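Local coordinates for N-acetylmuramoyl-L-alanine amidase (PDB 4RN7), which probably hydrolyses the amide bond between N-acetylmuramoyl groups and L-alanine in peptidoglycan, this chain being the zinc-binding amidase domain of a longer membrane protein, at residues Lys37-Lys42 / Glu172-Gly177; Thr5-Pro10 / Ile68-Ser73; Thr91-Glu96 / Pro155-Lys160; Ser73-Leu78 / Ser140-Ile145. One frame throughout, in Å; residues are numbered along the deposited sequence. Where two conformers were deposited one is given.

Interaction 1 of 4, residues Lys37-Lys42 / Glu172-Gly177; sequences KKLANK and EGIVQG
Lys42 lies along the outer side of a helix-helix crossing. The two segment axes come within 9.3 Å and cross at -46°. No hydrogen bond joins the segments, so the contact rests on side-chain packing. At its root, Lys42 CB presses on Val175 CG2 at 3.5 Å. The chain then runs extended as far as CE, and its CD passes Glu172 OE1 at 3.3 Å. CE lies by the same carboxylate oxygen and also near the backbone N of Glu172. The last torsion bends the tip (chi4 -53°). Lys42 NZ therefore stays 4.1 Å from Glu172 OE1, too long for a salt bridge, and makes one with Asp168 instead. The charge near Glu172 may still steady its carboxylate. The other oxygen, Glu172 OE2, accepts a bond from Gln176 NE2 at 3.1 Å, one turn later on the same helix, with an N-H...O angle of 167°.

Deeper in, Leu39 fills the crossing. Its CG is anti to the backbone N, which carries the methyl groups toward the partner helix. Leu39 CD1 sits 3.6 Å from Val175 CG2 and is equally close to Ile174 CG2. Leu39 CD2 also touches Ile174 CG2, so this methyl is straddled by both leucine branches. Leu39 crosses Ile174 nearly at a right angle.

The crossing joins helices 28-44 and 164-185 where both lie on one face of the central sheet. Leu39 and Ile174 both reach Ile81 of strand 77-84, and Ile174 also meets Ile118 of helix 107-122.

Interaction 2 of 4, residues Thr5-Pro10 / Ile68-Ser73; sequences TVFIDP and ILANNS
Strand residues 5-10 run past the end of helix 63-72, and the nearest CA atoms are those of Phe7 and Ala70, 6.2 Å apart. This is helix-on-sheet packing in the alpha/beta fold of the zinc amidase domain. Phe7 points from strand 4-10 toward this helix. Its neighbours Val6 and Ile8 reach the other face of the sheet, where helix 28-44 lies.

Phe7 carries the contact. Its CG is anti to the backbone N (chi1 -173°), so the ring extends toward the helix. Ala70 lies over one ring face. Its CA is 3.7 Å from the ring centroid and 15° off the ring normal, a CH-pi contact. Ala70 CB rests near Phe7 CD1 at 3.9 Å, and Ala70 N is 3.6 Å from Phe7 CE2 over the same face. At the far end of the ring, Phe7 CZ meets Leu69 CB at 3.8 Å, the two side chains crossing obliquely. The small alanine lets the helix backbone come down onto the ring. Thr5 makes a looser contact, its methyl lying near Ser73 O, while its OG1 bonds to Gln50.

Ser73 ends the row. Its OG takes the crowded position between the backbone N and the carbonyl carbon. From there it donates to Ala70 O at 2.6 Å, from above the carbonyl plane, and the same OG lies 3.6 Å from Phe7 CD2.

Interaction 3 of 4, residues Thr91-Glu96 / Pro155-Lys160; sequences TATGIE and PSEEQK
Pro155 opens the short helix 155-161, whose first turn faces the loop that leads into strand 95-99. Next comes Ser156. Its OG lies 4.1 Å from Thr93 CG2, a light touch at the edge of the contact.

Glu157 does most of the work. Its CG is anti to the carbonyl carbon, and the chain then bends at chi2 (-83°), which brings the carboxylate to the backbone of Gly94. Gly94 N donates to Glu157 OE1 at 3.0 Å, with an N-H...O angle of 163°. The N-H meets the oxygen from well above the carboxylate plane, 53° out of it. OE1 also bonds Phe151 N, so two backbone amides grip one buried oxygen. This pair would probably stabilise the charged form of the acid. The second oxygen, Glu157 OE2, lies 3.5 Å from Thr93 CB and almost as near its methyl. Behind the carboxylate, Glu157 CG packs 3.7 Å from Thr93 CG2, and Ala92 O is close by. Thr93 thus crosses the glutamate nearly at a right angle. Gly94 has backbone angles at which a CB would clash with the preceding carbonyl oxygen.

Further along the helix, Glu158 turns to the loop residues Ser21 and Thr23. The contact therefore joins helix 155-161 to the loop just before strand 95-99 and, through Phe151, to the end of the neighbouring antiparallel strand 144-151. Ile95, the first residue of strand 95-99, touches Ile147 of strand 144-151 and Leu170 of helix 164-185.

Interaction 4 of 4, residues Ser73-Leu78 / Ser140-Ile145; sequences SSADVL and SNMPAI
Strands 77-84 and 144-151 are parallel neighbours in the mixed central sheet of the amidase domain, and this contact is where they first pair. Leu78 is bridged to Ala144, and its two backbone polar atoms straddle that residue. Leu78 N donates to Pro143 O at 2.9 Å, in the carbonyl plane. Ile145 N donates to Leu78 O, also at 2.9 Å, with an N-H...O angle of 166°. Each acceptor takes a further CA-H contact: Val77 CA lies 3.4 Å from Pro143 O, and Ala144 CA approaches Leu78 O. Ala144 N points away from this pair and is satisfied by Ser107 OG.

The polar groups before the strands have other partners. Asp76 OD2 accepts from Thr5 N, which ties it to strand 4-10. Ser140 OG lies within hydrogen-bonding distance of two helix carbonyls, Val136 O and Leu137 O, which must share its one proton. Asn141 N is met by Asn71 OD1. Met142 O accepts from Arg100. Ser74 has positive phi and closes helix 63-72 in a Schellman motif, after which the chain turns toward the sheet.

Apolar atoms fill the rest. Leu78 CB sits 3.8 Å from Ala144 CB, on the same face of the sheet, and Leu78 CD1 reaches Ser140 CB at 3.9 Å. Met142 was built as selenomethionine. Its CG takes the crowded position between the backbone N and the carbonyl carbon (chi1 73°), and two further bends fold the chain back over Ala75. Its SE ends 4.0 Å from Leu78 CB, and its CE lies 4.1 Å from Ala75 CB.

Overall arrangement
Interactions 1, 2 and 4 are buried, while interaction 3 is only partly so, at the far side of the chain from interactions 2 and 4. Interactions 2 and 4 lie together and share Ser73. Helix 63-72 leads through a short turn into strand 77-84, which pairs with strand 4-10, and a side-chain bond of Asn71 also connects interactions 2 and 4. Interaction 1 packs helices on the other face of the sheet and touches interaction 2 through Leu39 CD2 and Ile8 CD1. Chemistry follows place: interactions 1 and 2 have no hydrogen bond across their segments, interaction 4 uses paired backbone bonds, and interaction 3 joins a carboxylate to a loop amide.

Interaction 1 of 4, residues Lys37-Lys42 / Glu172-Gly177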
loop_
_atom_site.group_PDB
_atom_site.type_symbol
_atom_site.label_atom_id
_atom_site.label_comp_id
_atom_site.label_asym_id
_atom_site.label_seq_id
_atom_site.Cartn_x
_atom_site.Cartn_y
_atom_site.Cartn_z
ATOM N N LYS A 37 8.691 3.224 2.917
ATOM C CA LYS A 37 9.975 3.058 3.585
ATOM C C LYS A 37 9.781 2.669 5.042
ATOM O O LYS A 37 10.510 1.822 5.562
ATOM C CB LYS A 37 10.827 4.320 3.470
ATOM C CG LYS A 37 11.540 4.436 2.126
ATOM C CD LYS A 37 12.375 5.701 2.049
ATOM C CE LYS A 37 13.153 5.748 0.737
ATOM N NZ LYS A 37 13.831 7.061 0.536
ATOM N N LYS A 38 8.805 3.287 5.704
ATOM C CA LYS A 38 8.508 2.939 7.085
ATOM C C LYS A 38 7.991 1.511 7.170
ATOM O O LYS A 38 8.395 0.755 8.061
ATOM C CB LYS A 38 7.493 3.917 7.685
ATOM C CG LYS A 38 8.085 5.285 7.985
ATOM C CD LYS A 38 7.114 6.122 8.826
ATOM C CE LYS A 38 7.692 7.501 9.122
ATOM N NZ LYS A 38 8.061 8.213 7.872
ATOM N N LEU A 39 7.106 1.143 6.244
ATOM C CA LEU A 39 6.569 -0.213 6.197
ATOM C C LEU A 39 7.702 -1.218 5.966
ATOM O O LEU A 39 7.807 -2.213 6.690
ATOM C CB LEU A 39 5.502 -0.329 5.107
ATOM C CG LEU A 39 4.913 -1.703 4.785
ATOM C CD1 LEU A 39 4.375 -2.347 6.051
ATOM C CD2 LEU A 39 3.807 -1.568 3.734
ATOM N N ALA A 40 8.564 -0.947 4.985
ATOM C CA ALA A 40 9.686 -1.841 4.690
ATOM C C ALA A 40 10.624 -2.021 5.883
ATOM O O ALA A 40 11.043 -3.138 6.196
ATOM C CB ALA A 40 10.474 -1.352 3.463
ATOM N N ASN A 41 10.965 -0.920 6.541
ATOM C CA ASN A 41 11.851 -0.979 7.695
ATOM C C ASN A 41 11.264 -1.807 8.829
ATOM O O ASN A 41 11.975 -2.580 9.470
ATOM C CB ASN A 41 12.205 0.424 8.191
ATOM C CG ASN A 41 13.212 0.402 9.330
ATOM O OD1 ASN A 41 12.951 0.916 10.417
ATOM N ND2 ASN A 41 14.358 -0.214 9.089
ATOM N N LYS A 42 9.963 -1.655 9.068
ATOM C CA LYS A 42 9.304 -2.410 10.132
ATOM C C LYS A 42 9.226 -3.902 9.820
ATOM O O LYS A 42 9.480 -4.732 10.691
ATOM C CB LYS A 42 7.904 -1.856 10.420
ATOM C CG LYS A 42 7.888 -0.493 11.095
ATOM C CD LYS A 42 6.456 -0.110 11.486
ATOM C CE LYS A 42 6.358 1.357 11.901
ATOM N NZ LYS A 42 7.339 1.742 12.953
ATOM N N GLU A 172 2.638 0.712 11.059
ATOM C CA GLU A 172 2.550 -0.327 12.084
ATOM C C GLU A 172 1.276 -1.152 11.889
ATOM O O GLU A 172 1.303 -2.386 11.974
ATOM C CB GLU A 172 2.597 0.281 13.488
ATOM C CG GLU A 172 2.596 -0.745 14.625
ATOM C CD GLU A 172 3.803 -1.676 14.622
ATOM O OE1 GLU A 172 4.859 -1.322 14.054
ATOM O OE2 GLU A 172 3.691 -2.778 15.196
ATOM N N GLY A 173 0.173 -0.468 11.596
ATOM C CA GLY A 173 -1.086 -1.140 11.332
ATOM C C GLY A 173 -0.979 -2.089 10.152
ATOM O O GLY A 173 -1.465 -3.221 10.202
ATOM N N ILE A 174 -0.333 -1.632 9.084
ATOM C CA ILE A 174 -0.128 -2.472 7.911
ATOM C C ILE A 174 0.735 -3.692 8.241
ATOM O O ILE A 174 0.402 -4.817 7.859
ATOM C CB ILE A 174 0.506 -1.680 6.756
ATOM C CG1 ILE A 174 -0.431 -0.545 6.315
ATOM C CG2 ILE A 174 0.800 -2.600 5.579
ATOM C CD1 ILE A 174 0.237 0.454 5.380
ATOM N N VAL A 175 1.839 -3.467 8.946
ATOM C CA VAL A 175 2.698 -4.573 9.372
ATOM C C VAL A 175 1.897 -5.645 10.103
ATOM O O VAL A 175 1.967 -6.826 9.760
ATOM C CB VAL A 175 3.826 -4.098 10.289
ATOM C CG1 VAL A 175 4.586 -5.289 10.860
ATOM C CG2 VAL A 175 4.772 -3.196 9.523
ATOM N N GLN A 176 1.119 -5.230 11.098
ATOM C CA GLN A 176 0.386 -6.193 11.905
ATOM C C GLN A 176 -0.657 -6.942 11.087
ATOM O O GLN A 176 -0.896 -8.124 11.331
ATOM C CB GLN A 176 -0.243 -5.520 13.126
ATOM C CG GLN A 176 0.792 -5.044 14.145
ATOM C CD GLN A 176 1.738 -6.154 14.584
ATOM O OE1 GLN A 176 1.365 -7.329 14.631
ATOM N NE2 GLN A 176 2.975 -5.784 14.899
ATOM N N GLY A 177 -1.256 -6.268 10.107
ATOM C CA GLY A 177 -2.219 -6.919 9.232
ATOM C C GLY A 177 -1.561 -7.972 8.358
ATOM O O GLY A 177 -2.065 -9.089 8.204
#

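Interaction 2 of 4, residues Thr5-Pro10 / Ile68-Ser73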
loop_
_atom_site.group_PDB
_atom_site.type_symbol
_atom_site.label_atom_id
_atom_site.label_comp_id
_atom_site.label_asym_id
_atom_site.label_seq_id
_atom_site.Cartn_x
_atom_site.Cartn_y
_atom_site.Cartn_z
ATOM N N THR A 5 8.448 -13.651 1.793
ATOM C CA THR A 5 8.920 -12.467 1.088
ATOM C C THR A 5 7.736 -11.520 0.884
ATOM O O THR A 5 6.705 -11.919 0.332
ATOM C CB THR A 5 9.532 -12.832 -0.275
ATOM O OG1 THR A 5 10.695 -13.655 -0.076
ATOM C CG2 THR A 5 9.926 -11.572 -1.036
ATOM N N VAL A 6 7.881 -10.281 1.341
ATOM C CA VAL A 6 6.841 -9.274 1.143
ATOM C C VAL A 6 7.360 -8.257 0.137
ATOM O O VAL A 6 8.407 -7.648 0.358
ATOM C CB VAL A 6 6.487 -8.579 2.460
ATOM C CG1 VAL A 6 5.370 -7.550 2.252
ATOM C CG2 VAL A 6 6.054 -9.622 3.491
ATOM N N PHE A 7 6.637 -8.095 -0.971
ATOM C CA PHE A 7 7.019 -7.129 -2.000
ATOM C C PHE A 7 6.230 -5.847 -1.757
ATOM O O PHE A 7 4.990 -5.865 -1.765
ATOM C CB PHE A 7 6.705 -7.689 -3.384
ATOM C CG PHE A 7 7.215 -6.842 -4.527
ATOM C CD1 PHE A 7 6.455 -5.792 -5.024
ATOM C CD2 PHE A 7 8.450 -7.109 -5.112
ATOM C CE1 PHE A 7 6.907 -5.019 -6.072
ATOM C CE2 PHE A 7 8.905 -6.334 -6.168
ATOM C CZ PHE A 7 8.136 -5.293 -6.647
ATOM N N ILE A 8 6.942 -4.743 -1.530
ATOM C CA ILE A 8 6.294 -3.458 -1.263
ATOM C C ILE A 8 6.427 -2.587 -2.514
ATOM O O ILE A 8 7.522 -2.411 -3.035
ATOM C CB ILE A 8 6.949 -2.724 -0.089
ATOM C CG1 ILE A 8 6.859 -3.552 1.197
ATOM C CG2 ILE A 8 6.290 -1.359 0.127
ATOM C CD1 ILE A 8 5.431 -3.876 1.630
ATOM N N ASP A 9 5.305 -2.049 -2.988
ATOM C CA ASP A 9 5.289 -1.250 -4.209
ATOM C C ASP A 9 4.805 0.182 -3.925
ATOM O O ASP A 9 3.600 0.441 -3.857
ATOM C CB ASP A 9 4.365 -1.901 -5.240
ATOM C CG ASP A 9 4.196 -1.053 -6.483
ATOM O OD1 ASP A 9 5.226 -0.602 -7.050
ATOM O OD2 ASP A 9 3.042 -0.813 -6.900
ATOM N N PRO A 10 5.742 1.126 -3.751
ATOM C CA PRO A 10 5.313 2.514 -3.553
ATOM C C PRO A 10 4.815 3.089 -4.882
ATOM O O PRO A 10 5.595 3.215 -5.821
ATOM C CB PRO A 10 6.597 3.241 -3.110
ATOM C CG PRO A 10 7.696 2.158 -3.009
ATOM C CD PRO A 10 7.211 0.980 -3.810
ATOM N N ILE A 68 6.052 -7.565 -13.032
ATOM C CA ILE A 68 7.167 -8.431 -13.390
ATOM C C ILE A 68 8.148 -8.548 -12.223
ATOM O O ILE A 68 8.544 -9.659 -11.854
ATOM C CB ILE A 68 7.884 -7.939 -14.659
ATOM C CG1 ILE A 68 7.023 -8.217 -15.897
ATOM C CG2 ILE A 68 9.250 -8.624 -14.832
ATOM C CD1 ILE A 68 7.570 -7.602 -17.162
ATOM N N LEU A 69 8.529 -7.415 -11.634
ATOM C CA LEU A 69 9.441 -7.426 -10.491
ATOM C C LEU A 69 8.872 -8.253 -9.342
ATOM O O LEU A 69 9.587 -9.063 -8.755
ATOM C CB LEU A 69 9.730 -5.998 -10.001
ATOM C CG LEU A 69 10.533 -5.131 -10.971
ATOM C CD1 LEU A 69 10.501 -3.666 -10.540
ATOM C CD2 LEU A 69 11.973 -5.649 -11.112
ATOM N N ALA A 70 7.595 -8.042 -9.024
ATOM C CA ALA A 70 6.945 -8.802 -7.958
ATOM C C ALA A 70 6.998 -10.294 -8.258
ATOM O O ALA A 70 7.372 -11.102 -7.401
ATOM C CB ALA A 70 5.483 -8.343 -7.759
ATOM N N ASN A 71 6.621 -10.657 -9.479
ATOM C CA ASN A 71 6.586 -12.061 -9.866
ATOM C C ASN A 71 7.970 -12.697 -9.818
ATOM O O ASN A 71 8.131 -13.801 -9.293
ATOM C CB ASN A 71 5.950 -12.229 -11.250
ATOM C CG ASN A 71 4.455 -11.947 -11.245
ATOM O OD1 ASN A 71 3.807 -12.003 -10.204
ATOM N ND2 ASN A 71 3.899 -11.656 -12.414
ATOM N N ASN A 72 8.970 -12.005 -10.362
ATOM C CA ASN A 72 10.329 -12.532 -10.346
ATOM C C ASN A 72 10.905 -12.657 -8.933
ATOM O O ASN A 72 11.821 -13.440 -8.702
ATOM C CB ASN A 72 11.252 -11.658 -11.199
ATOM C CG ASN A 72 10.947 -11.752 -12.677
ATOM O OD1 ASN A 72 10.133 -12.570 -13.106
ATOM N ND2 ASN A 72 11.619 -10.924 -13.472
ATOM N N SER A 73 10.379 -11.882 -7.991
ATOM C CA SER A 73 10.892 -11.926 -6.627
ATOM C C SER A 73 10.287 -13.102 -5.869
ATOM O O SER A 73 10.690 -13.384 -4.738
ATOM C CB SER A 73 10.564 -10.629 -5.894
ATOM O OG SER A 73 9.175 -10.563 -5.607
#

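Interaction 3 of 4, residues Thr91-Glu96 / Pro155-Lys160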
loop_
_atom_site.group_PDB
_atom_site.type_symbol
_atom_site.label_atom_id
_atom_site.label_comp_id
_atom_site.label_asym_id
_atom_site.label_seq_id
_atom_site.Cartn_x
_atom_site.Cartn_y
_atom_site.Cartn_z
ATOM N N THR A 91 -13.274 16.658 -0.372
ATOM C CA THR A 91 -13.904 16.380 0.917
ATOM C C THR A 91 -13.796 14.927 1.398
ATOM O O THR A 91 -13.880 14.680 2.592
ATOM C CB THR A 91 -15.401 16.828 0.933
ATOM O OG1 THR A 91 -16.161 16.044 0.002
ATOM C CG2 THR A 91 -15.523 18.300 0.578
ATOM N N ALA A 92 -13.576 13.973 0.493
ATOM C CA ALA A 92 -13.579 12.556 0.886
ATOM C C ALA A 92 -12.505 12.213 1.922
ATOM O O ALA A 92 -11.420 12.791 1.904
ATOM C CB ALA A 92 -13.414 11.663 -0.332
ATOM N N THR A 93 -12.797 11.268 2.818
ATOM C CA THR A 93 -11.790 10.827 3.788
ATOM C C THR A 93 -11.773 9.320 3.983
ATOM O O THR A 93 -12.748 8.639 3.671
ATOM C CB THR A 93 -12.008 11.450 5.172
ATOM O OG1 THR A 93 -13.314 11.103 5.646
ATOM C CG2 THR A 93 -11.858 12.956 5.110
ATOM N N GLY A 94 -10.659 8.806 4.491
ATOM C CA GLY A 94 -10.609 7.418 4.907
ATOM C C GLY A 94 -9.719 6.540 4.049
ATOM O O GLY A 94 -9.200 6.960 3.012
ATOM N N ILE A 95 -9.567 5.295 4.483
ATOM C CA ILE A 95 -8.673 4.359 3.825
ATOM C C ILE A 95 -9.478 3.177 3.287
ATOM O O ILE A 95 -10.415 2.713 3.947
ATOM C CB ILE A 95 -7.627 3.875 4.838
ATOM C CG1 ILE A 95 -6.676 5.030 5.190
ATOM C CG2 ILE A 95 -6.831 2.684 4.302
ATOM C CD1 ILE A 95 -5.571 4.645 6.155
ATOM N N GLU A 96 -9.125 2.699 2.094
ATOM C CA GLU A 96 -9.742 1.493 1.549
ATOM C C GLU A 96 -8.630 0.634 0.983
ATOM O O GLU A 96 -7.558 1.142 0.652
ATOM C CB GLU A 96 -10.748 1.828 0.441
ATOM C CG GLU A 96 -10.181 2.667 -0.698
ATOM C CD GLU A 96 -11.255 3.103 -1.675
ATOM O OE1 GLU A 96 -12.296 3.614 -1.218
ATOM O OE2 GLU A 96 -11.068 2.934 -2.898
ATOM N N PRO A 155 -7.815 18.452 2.162
ATOM C CA PRO A 155 -6.837 19.137 3.017
ATOM C C PRO A 155 -6.655 18.522 4.407
ATOM O O PRO A 155 -5.513 18.380 4.823
ATOM C CB PRO A 155 -7.398 20.552 3.119
ATOM C CG PRO A 155 -8.080 20.762 1.798
ATOM C CD PRO A 155 -8.717 19.411 1.495
ATOM N N SER A 156 -7.729 18.174 5.118
ATOM C CA SER A 156 -7.548 17.470 6.395
ATOM C C SER A 156 -6.728 16.171 6.277
ATOM O O SER A 156 -5.871 15.891 7.128
ATOM C CB SER A 156 -8.902 17.196 7.071
ATOM O OG SER A 156 -9.620 16.183 6.379
ATOM N N GLU A 157 -6.966 15.386 5.223
ATOM C CA GLU A 157 -6.302 14.099 5.068
ATOM C C GLU A 157 -4.829 14.337 4.770
ATOM O O GLU A 157 -3.955 13.615 5.253
ATOM C CB GLU A 157 -6.892 13.334 3.886
ATOM C CG GLU A 157 -8.318 12.894 4.042
ATOM C CD GLU A 157 -8.418 11.615 4.820
ATOM O OE1 GLU A 157 -8.266 10.533 4.207
ATOM O OE2 GLU A 157 -8.642 11.701 6.044
ATOM N N GLU A 158 -4.564 15.345 3.947
ATOM C CA GLU A 158 -3.192 15.698 3.609
ATOM C C GLU A 158 -2.389 16.034 4.878
ATOM O O GLU A 158 -1.239 15.620 5.006
ATOM C CB GLU A 158 -3.176 16.866 2.625
ATOM C CG GLU A 158 -1.786 17.451 2.394
ATOM C CD GLU A 158 -1.792 18.618 1.433
ATOM O OE1 GLU A 158 -2.862 19.237 1.254
ATOM O OE2 GLU A 158 -0.721 18.916 0.866
ATOM N N GLN A 159 -3.001 16.734 5.832
ATOM C CA GLN A 159 -2.290 17.083 7.066
ATOM C C GLN A 159 -1.912 15.853 7.887
ATOM O O GLN A 159 -0.924 15.873 8.625
ATOM C CB GLN A 159 -3.098 18.055 7.924
ATOM C CG GLN A 159 -3.176 19.463 7.346
ATOM C CD GLN A 159 -1.804 20.078 7.098
ATOM O OE1 GLN A 159 -0.945 20.097 7.981
ATOM N NE2 GLN A 159 -1.604 20.599 5.899
ATOM N N LYS A 160 -2.709 14.792 7.768
ATOM C CA LYS A 160 -2.354 13.507 8.379
ATOM C C LYS A 160 -1.294 12.775 7.577
ATOM O O LYS A 160 -0.308 12.315 8.137
ATOM C CB LYS A 160 -3.592 12.613 8.505
ATOM C CG LYS A 160 -4.633 13.152 9.486
ATOM C CD LYS A 160 -5.856 12.258 9.499
ATOM C CE LYS A 160 -6.875 12.729 10.528
ATOM N NZ LYS A 160 -7.433 14.098 10.264
#

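Interaction 4 of 4, residues Ser73-Leu78 / Ser140-Ile145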
loop_
_atom_site.group_PDB
_atom_site.type_symbol
_atom_site.label_atom_id
_atom_site.label_comp_id
_atom_site.label_asym_id
_atom_site.label_seq_id
_atom_site.Cartn_x
_atom_site.Cartn_y
_atom_site.Cartn_z
ATOM N N SER A 73 10.379 -11.882 -7.991
ATOM C CA SER A 73 10.892 -11.926 -6.627
ATOM C C SER A 73 10.287 -13.102 -5.869
ATOM O O SER A 73 10.690 -13.384 -4.738
ATOM C CB SER A 73 10.564 -10.629 -5.894
ATOM O OG SER A 73 9.175 -10.563 -5.607
ATOM N N SER A 74 9.335 -13.784 -6.509
ATOM C CA SER A 74 8.593 -14.892 -5.896
ATOM C C SER A 74 8.039 -14.506 -4.521
ATOM O O SER A 74 8.085 -15.293 -3.572
ATOM C CB SER A 74 9.469 -16.140 -5.800
ATOM O OG SER A 74 9.973 -16.510 -7.075
ATOM N N ALA A 75 7.527 -13.284 -4.425
ATOM C CA ALA A 75 6.963 -12.780 -3.174
ATOM C C ALA A 75 5.787 -13.633 -2.731
ATOM O O ALA A 75 5.079 -14.209 -3.568
ATOM C CB ALA A 75 6.514 -11.341 -3.344
ATOM N N ASP A 76 5.566 -13.699 -1.421
ATOM C CA ASP A 76 4.370 -14.357 -0.889
ATOM C C ASP A 76 3.167 -13.416 -0.848
ATOM O O ASP A 76 2.013 -13.849 -0.995
ATOM C CB ASP A 76 4.641 -14.920 0.502
ATOM C CG ASP A 76 5.704 -15.995 0.491
ATOM O OD1 ASP A 76 5.379 -17.150 0.150
ATOM O OD2 ASP A 76 6.867 -15.683 0.814
ATOM N N VAL A 77 3.449 -12.133 -0.627
ATOM C CA VAL A 77 2.446 -11.080 -0.502
ATOM C C VAL A 77 2.941 -9.847 -1.267
ATOM O O VAL A 77 4.141 -9.550 -1.215
ATOM C CB VAL A 77 2.257 -10.714 0.999
ATOM C CG1 VAL A 77 1.681 -9.318 1.174
ATOM C CG2 VAL A 77 1.393 -11.752 1.699
ATOM N N LEU A 78 2.042 -9.127 -1.945
ATOM C CA LEU A 78 2.384 -7.836 -2.543
ATOM C C LEU A 78 1.529 -6.762 -1.876
ATOM O O LEU A 78 0.307 -6.920 -1.764
ATOM C CB LEU A 78 2.128 -7.842 -4.060
ATOM C CG LEU A 78 2.408 -6.560 -4.865
ATOM C CD1 LEU A 78 2.664 -6.929 -6.296
ATOM C CD2 LEU A 78 1.233 -5.580 -4.817
ATOM N N SER A 140 0.016 -9.685 -11.087
ATOM C CA SER A 140 0.880 -10.332 -10.094
ATOM C C SER A 140 0.373 -11.740 -9.739
ATOM O O SER A 140 -0.833 -12.012 -9.804
ATOM C CB SER A 140 1.033 -9.459 -8.845
ATOM O OG SER A 140 -0.224 -8.974 -8.415
ATOM N N ASN A 141 1.297 -12.630 -9.378
ATOM C CA ASN A 141 0.989 -14.046 -9.198
ATOM C C ASN A 141 0.716 -14.503 -7.768
ATOM O O ASN A 141 0.462 -15.688 -7.532
ATOM C CB ASN A 141 2.130 -14.905 -9.771
ATOM C CG ASN A 141 2.260 -14.777 -11.266
ATOM O OD1 ASN A 141 1.276 -14.539 -11.961
ATOM N ND2 ASN A 141 3.478 -14.940 -11.774
HETATM N N MSE A 142 0.780 -13.583 -6.817
HETATM C CA MSE A 142 0.604 -13.947 -5.423
HETATM C C MSE A 142 -0.487 -13.070 -4.842
HETATM O O MSE A 142 -0.908 -12.112 -5.505
HETATM C CB MSE A 142 1.925 -13.778 -4.662
HETATM C CG MSE A 142 2.362 -12.350 -4.387
HETATM SE SE MSE A 142 2.933 -11.250 -5.905
HETATM C CE MSE A 142 4.330 -12.399 -6.623
ATOM N N PRO A 143 -0.962 -13.395 -3.622
ATOM C CA PRO A 143 -1.902 -12.478 -2.967
ATOM C C PRO A 143 -1.382 -11.040 -2.956
ATOM O O PRO A 143 -0.248 -10.788 -2.534
ATOM C CB PRO A 143 -2.001 -13.040 -1.549
ATOM C CG PRO A 143 -1.843 -14.520 -1.744
ATOM C CD PRO A 143 -0.808 -14.652 -2.863
ATOM N N ALA A 144 -2.212 -10.117 -3.447
ATOM C CA ALA A 144 -1.790 -8.747 -3.715
ATOM C C ALA A 144 -2.887 -7.759 -3.327
ATOM O O ALA A 144 -4.064 -7.962 -3.663
ATOM C CB ALA A 144 -1.452 -8.584 -5.193
ATOM N N ILE A 145 -2.498 -6.688 -2.638
ATOM C CA ILE A 145 -3.434 -5.627 -2.273
ATOM C C ILE A 145 -2.829 -4.266 -2.600
ATOM O O ILE A 145 -1.605 -4.136 -2.745
ATOM C CB ILE A 145 -3.831 -5.670 -0.775
ATOM C CG1 ILE A 145 -2.601 -5.463 0.128
ATOM C CG2 ILE A 145 -4.555 -6.983 -0.457
ATOM C CD1 ILE A 145 -2.932 -5.317 1.615
#